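Local coordinates for protein N-acetylmuramoyl-l-alanine amidase (Bartonella henselae, PDB 3NE8) that probably hydrolyses the amide bond between N-acetylmuramic acid and L-alanine in peptidoglycan, as a zinc-dependent cell-wall-remodelling amidase, at residues I107-S110 and L111-E115; D175-V178 and L179-P182. One frame throughout, in Å; residues are numbered along the deposited sequence. Where two conformers were deposited one is given.

Interaction 1 (I107-S110 and L111-E115); sequences IAKS and LAESE. With ZN (zinc ion), chain B.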
ATOM      1  N   ILE A 107      20.190  16.164   4.901  1.00 18.83           N
ATOM      2  CA  ILE A 107      19.701  16.235   6.275  1.00 20.22           C
ATOM      3  C   ILE A 107      19.428  14.833   6.813  1.00 16.20           C
ATOM      4  O   ILE A 107      19.817  14.495   7.936  1.00 17.86           O
ATOM      5  CB  ILE A 107      18.419  17.092   6.384  1.00 20.29           C
ATOM      6  CG1 ILE A 107      18.743  18.574   6.166  1.00 24.28           C
ATOM      7  CG2 ILE A 107      17.752  16.890   7.735  1.00 23.49           C
ATOM      8  CD1 ILE A 107      19.535  19.209   7.295  1.00 32.50           C
ATOM      9  N   ALA A 108      18.747  14.022   6.014  1.00 16.04           N
ATOM     10  CA  ALA A 108      18.450  12.645   6.393  1.00 13.89           C
ATOM     11  C   ALA A 108      19.739  11.854   6.616  1.00 13.68           C
ATOM     12  O   ALA A 108      19.850  11.082   7.578  1.00 15.35           O
ATOM     13  CB  ALA A 108      17.596  11.991   5.330  1.00 14.23           C
ATOM     14  N   LYS A 109      20.715  12.043   5.734  1.00 15.91           N
ATOM     15  CA  LYS A 109      21.971  11.316   5.839  1.00 15.87           C
ATOM     16  C   LYS A 109      22.684  11.649   7.147  1.00 16.48           C
ATOM     17  O   LYS A 109      23.154  10.762   7.863  1.00 16.61           O
ATOM     18  CB  LYS A 109      22.869  11.646   4.643  1.00 17.31           C
ATOM     19  CG  LYS A 109      24.153  10.835   4.593  1.00 21.43           C
ATOM     20  CD  LYS A 109      25.023  11.255   3.414  1.00 28.23           C
ATOM     21  CE  LYS A 109      26.385  10.591   3.475  1.00 37.58           C
ATOM     22  NZ  LYS A 109      26.279   9.117   3.327  1.00 41.69           N
ATOM     23  N   SER A 110      22.760  12.935   7.461  1.00 16.09           N
ATOM     24  CA  SER A 110      23.441  13.375   8.668  1.00 17.46           C
ATOM     25  C   SER A 110      22.684  12.916   9.908  1.00 16.28           C
ATOM     26  O   SER A 110      23.288  12.540  10.911  1.00 16.66           O
ATOM     27  CB  SER A 110      23.578  14.895   8.673  1.00 18.12           C
ATOM     28  OG  SER A 110      24.420  15.316   9.728  1.00 22.55           O
ATOM     29  N   LEU A 111      21.355  12.953   9.837  1.00 14.40           N
ATOM     30  CA  LEU A 111      20.540  12.528  10.970  1.00 13.69           C
ATOM     31  C   LEU A 111      20.766  11.055  11.290  1.00 14.76           C
ATOM     32  O   LEU A 111      20.949  10.693  12.450  1.00 14.82           O
ATOM     33  CB  LEU A 111      19.061  12.804  10.706  1.00 13.48           C
ATOM     34  CG  LEU A 111      18.073  12.350  11.785  1.00 13.31           C
ATOM     35  CD1 LEU A 111      18.333  13.042  13.128  1.00 16.22           C
ATOM     36  CD2 LEU A 111      16.644  12.591  11.309  1.00 17.32           C
ATOM     37  N   ALA A 112      20.759  10.199  10.274  1.00 13.82           N
ATOM     38  CA  ALA A 112      21.005   8.778  10.503  1.00 13.35           C
ATOM     39  C   ALA A 112      22.398   8.526  11.067  1.00 14.82           C
ATOM     40  O   ALA A 112      22.567   7.696  11.953  1.00 14.68           O
ATOM     41  CB  ALA A 112      20.792   7.975   9.228  1.00 13.95           C
ATOM     42  N   GLU A 113      23.396   9.238  10.554  1.00 15.33           N
ATOM     43  CA  GLU A 113      24.757   9.086  11.057  1.00 18.21           C
ATOM     44  C   GLU A 113      24.798   9.350  12.552  1.00 17.77           C
ATOM     45  O   GLU A 113      25.375   8.578  13.321  1.00 20.47           O
ATOM     46  CB  GLU A 113      25.712  10.048  10.348  1.00 18.98           C
ATOM     47  CG  GLU A 113      26.000   9.695   8.896  1.00 27.48           C
ATOM     48  CD  GLU A 113      26.782  10.783   8.173  1.00 34.42           C
ATOM     49  OE1 GLU A 113      27.251  10.529   7.042  1.00 36.01           O
ATOM     50  OE2 GLU A 113      26.930  11.890   8.734  1.00 35.71           O
ATOM     51  N   SER A 114      24.175  10.447  12.964  1.00 14.74           N
ATOM     52  CA  SER A 114      24.179  10.835  14.367  1.00 16.14           C
ATOM     53  C   SER A 114      23.346   9.890  15.227  1.00 16.72           C
ATOM     54  O   SER A 114      23.752   9.517  16.331  1.00 19.66           O
ATOM     55  CB  SER A 114      23.669  12.267  14.523  1.00 19.58           C
ATOM     56  OG  SER A 114      24.590  13.190  13.977  1.00 23.40           O
ATOM     57  N   GLU A 115      22.175   9.507  14.731  1.00 14.56           N
ATOM     58  CA  GLU A 115      21.273   8.662  15.500  1.00 14.38           C
ATOM     59  C   GLU A 115      21.787   7.235  15.664  1.00 13.44           C
ATOM     60  O   GLU A 115      21.463   6.559  16.645  1.00 13.89           O
ATOM     61  CB  GLU A 115      19.868   8.700  14.897  1.00 14.94           C
ATOM     62  CG  GLU A 115      19.202  10.037  15.143  1.00 15.73           C
ATOM     63  CD  GLU A 115      19.077  10.288  16.622  1.00 15.81           C
ATOM     64  OE1 GLU A 115      19.891  11.053  17.205  1.00 19.69           O
ATOM     65  OE2 GLU A 115      18.192   9.658  17.222  1.00 12.34           O
TER
HETATM   66 ZN    ZN B   1      16.548  10.673  18.270  0.71  8.97          ZN
HETATM   67  O   HOH W   1      26.383   8.015   5.896  1.00 43.22           O
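Lys-109 and Glu-113 sit one turn apart on the outer side of helix 106-116, and their charged ends stop short of a salt bridge: Lys-109 NZ is 4.1 Å from Glu-113 OE1. A water spans the gap, accepting from Lys-109 NZ at 2.8 Å and donating to Glu-113 OE1 at 2.9 Å. The lysine runs out straight and turns only at its last bond. Glu-113 carries CG beside its own backbone N (chi1 -71°), which lays CG 3.2 Å from Lys-109 O, the same oxygen that accepts the Glu-113 N-H.

Beneath these ends runs the alpha-helical ladder. Leu-111 N, Ala-112 N, Glu-113 N and Ser-114 N each bond to the carbonyl four residues back. Ser-110 O carries an extra, weak bond from Ser-114 OG at 3.4 Å besides the one from Ser-114 N. The Ser-110 hydroxyl is held by Asp-87.

On the inner side Ala-108 and Leu-111 rest on Tyr-97 of strand 94-99, while Ala-112 meets Ala-174 of strand 170-174. One turn on from Leu-111, Glu-115 puts OE2 on the zinc ion at 2.2 Å, beside His-13, Glu-28, His-82 and Asp-84. Its chain gets there by a bend at chi2 (-60°). With a helix side chain filling a coordination position at the metal, the site is consistent with an enzyme held in a shut-off state, the helix probably having to move before substrate can bind.

Interaction 2 (D175-V178 and L179-P182); sequences DFQV and LKAP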
ATOM      1  N   ASP A 175      20.041   5.295   6.216  1.00 13.40           N
ATOM      2  CA  ASP A 175      20.453   4.006   6.752  1.00 12.49           C
ATOM      3  C   ASP A 175      20.378   3.977   8.285  1.00 12.27           C
ATOM      4  O   ASP A 175      21.399   3.888   8.973  1.00 15.13           O
ATOM      5  CB  ASP A 175      21.867   3.697   6.255  1.00 15.53           C
ATOM      6  CG  ASP A 175      22.296   2.277   6.537  1.00 20.47           C
ATOM      7  OD1 ASP A 175      21.433   1.396   6.732  1.00 18.83           O
ATOM      8  OD2 ASP A 175      23.523   2.040   6.546  1.00 26.88           O
ATOM      9  N   PHE A 176      19.164   4.057   8.813  1.00 10.92           N
ATOM     10  CA  PHE A 176      18.927   4.000  10.259  1.00 10.83           C
ATOM     11  C   PHE A 176      19.009   2.556  10.763  1.00 11.33           C
ATOM     12  O   PHE A 176      18.222   1.698  10.341  1.00 11.97           O
ATOM     13  CB  PHE A 176      17.537   4.549  10.591  1.00 11.38           C
ATOM     14  CG  PHE A 176      17.393   6.030  10.384  1.00 11.29           C
ATOM     15  CD1 PHE A 176      17.764   6.919  11.375  1.00 12.67           C
ATOM     16  CD2 PHE A 176      16.862   6.530   9.204  1.00 11.70           C
ATOM     17  CE1 PHE A 176      17.620   8.290  11.187  1.00 13.76           C
ATOM     18  CE2 PHE A 176      16.715   7.892   9.014  1.00 13.79           C
ATOM     19  CZ  PHE A 176      17.089   8.771  10.000  1.00 14.60           C
ATOM     20  N   GLN A 177      19.942   2.286  11.671  1.00 11.23           N
ATOM     21  CA  GLN A 177      20.114   0.928  12.175  0.65 11.08           C
ATOM     22  C   GLN A 177      18.895   0.400  12.932  1.00 10.59           C
ATOM     23  O   GLN A 177      18.657  -0.807  12.967  1.00 11.49           O
ATOM     24  CB  GLN A 177      21.371   0.827  13.046  0.65 13.64           C
ATOM     25  CG  GLN A 177      22.661   1.092  12.288  0.65 16.77           C
ATOM     26  CD  GLN A 177      22.744   0.308  10.997  0.65 23.27           C
ATOM     27  OE1 GLN A 177      22.979  -0.903  11.003  0.65 25.92           O
ATOM     28  NE2 GLN A 177      22.546   0.992   9.876  0.65 27.80           N
ATOM     29  N   VAL A 178      18.102   1.291  13.513  1.00  9.49           N
ATOM     30  CA  VAL A 178      16.933   0.828  14.255  1.00 10.12           C
ATOM     31  C   VAL A 178      15.830   0.326  13.318  1.00  9.42           C
ATOM     32  O   VAL A 178      14.870  -0.308  13.774  1.00 10.08           O
ATOM     33  CB  VAL A 178      16.405   1.911  15.223  1.00  9.32           C
ATOM     34  CG1 VAL A 178      15.533   2.931  14.497  1.00 10.57           C
ATOM     35  CG2 VAL A 178      15.641   1.266  16.378  1.00 10.60           C
ATOM     36  N   LEU A 179      15.982   0.582  12.015  1.00  9.72           N
ATOM     37  CA  LEU A 179      14.993   0.167  11.021  1.00 10.89           C
ATOM     38  C   LEU A 179      15.411  -1.098  10.262  1.00 12.14           C
ATOM     39  O   LEU A 179      14.831  -1.409   9.221  1.00 12.77           O
ATOM     40  CB  LEU A 179      14.712   1.312  10.036  1.00 11.27           C
ATOM     41  CG  LEU A 179      14.218   2.632  10.637  1.00  9.38           C
ATOM     42  CD1 LEU A 179      13.905   3.650   9.537  1.00 11.76           C
ATOM     43  CD2 LEU A 179      13.000   2.401  11.539  1.00 11.41           C
ATOM     44  N   LYS A 180      16.389  -1.832  10.791  1.00 11.58           N
ATOM     45  CA  LYS A 180      16.990  -2.967  10.086  1.00 12.85           C
ATOM     46  C   LYS A 180      16.261  -4.310  10.186  1.00 14.29           C
ATOM     47  O   LYS A 180      16.741  -5.291   9.619  1.00 17.23           O
ATOM     48  CB  LYS A 180      18.435  -3.167  10.560  1.00 17.16           C
ATOM     49  CG  LYS A 180      19.387  -2.054  10.169  1.00 22.32           C
ATOM     50  CD  LYS A 180      20.008  -2.300   8.809  1.00 28.93           C
ATOM     51  CE  LYS A 180      20.988  -1.194   8.459  1.00 29.60           C
ATOM     52  NZ  LYS A 180      21.682  -1.447   7.168  1.00 30.99           N
ATOM     53  N   ALA A 181      15.127  -4.393  10.878  1.00 12.00           N
ATOM     54  CA  ALA A 181      14.432  -5.687  10.948  1.00 12.06           C
ATOM     55  C   ALA A 181      14.095  -6.160   9.527  1.00 11.73           C
ATOM     56  O   ALA A 181      13.417  -5.448   8.788  1.00 12.22           O
ATOM     57  CB  ALA A 181      13.157  -5.579  11.771  1.00 12.14           C
ATOM     58  N   PRO A 182      14.549  -7.360   9.131  1.00 11.89           N
ATOM     59  CA  PRO A 182      14.241  -7.802   7.762  1.00 12.04           C
ATOM     60  C   PRO A 182      12.788  -8.246   7.609  1.00 11.90           C
ATOM     61  O   PRO A 182      12.278  -8.343   6.486  1.00 13.04           O
ATOM     62  CB  PRO A 182      15.168  -9.010   7.569  1.00 15.10           C
ATOM     63  CG  PRO A 182      15.408  -9.523   8.956  1.00 16.78           C
ATOM     64  CD  PRO A 182      15.484  -8.273   9.809  1.00 13.21           C
TER
HETATM   65  O   HOH W   2      24.614  -0.301   7.328  1.00 46.22           O
HETATM   66  O   HOH W   3      13.588  -2.528  12.498  1.00 11.41           O
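Asp-175 and Lys-180 form a salt bridge across the turn: Lys-180 NZ donates to Asp-175 OD1 at 2.9 Å, on the syn lone pair of that oxygen. The other carboxylate oxygen is tied in through a water, which donates to Asp-175 OD2 at 2.7 Å and accepts from Lys-180 NZ at 3.2 Å, so OD1 meets the ammonium directly and OD2 only by way of the water. A bend in the lysine at chi2 (-88°) brings its chain back alongside Gln-177 toward the aspartate. In one of two conformers of Gln-177, NE2 bonds to Asp-175 O at 3.2 Å; that oxygen lies in the plane of the amide, yet the donor stands above the carbonyl plane. Asn-116 backs up the same part of the backbone, reaching Asp-175 O and Gln-177 N from the end of helix 106-116.

The chain itself folds here as a type I beta turn, Phe-176 to Leu-179, closed by Leu-179 N to Phe-176 O at 3.0 Å. A second bond, from Lys-180 N to Gln-177 O, is weak at 3.3 Å. One residue further, a water links Val-178 O with Ala-181 N. In the six-stranded mixed sheet of this amidase domain, the turn belongs to the connection from edge strand 170-174 to strand 186-190, with strand 94-99 between them.

Apolar side chains anchor it to that sheet. Phe-176 and Leu-179 run alongside each other in one direction, with Phe-176 CB 3.8 Å from Leu-179 CG, and both touch Leu-188. Leu-179 CD2 meets Val-178 CG1 at 3.9 Å. The Phe-176 ring makes an edge-to-face contact with Tyr-97, and Pro-182 packs against helix 135-161.

Interactions 1 and 2 meet directly: Ala-112 CA lies 3.5 Å from Phe-176 CE1, and Leu-111 CD2 also packs on that ring, so the inner side of helix 106-116 rests on the turn as well as on strands 94-99 and 170-174. Both touch Tyr-97, and both combine a buried apolar side with a more exposed polar one. At the polar ends they differ. In interaction 1 the opposite charges are joined through water alone, and the backbone ladder does the holding; in interaction 2 a direct salt bridge reinforces a short turn with fewer backbone bonds. Only interaction 1 supplies a zinc ligand, whereas interaction 2 is a turn in the connection between strands 170-174 and 186-190.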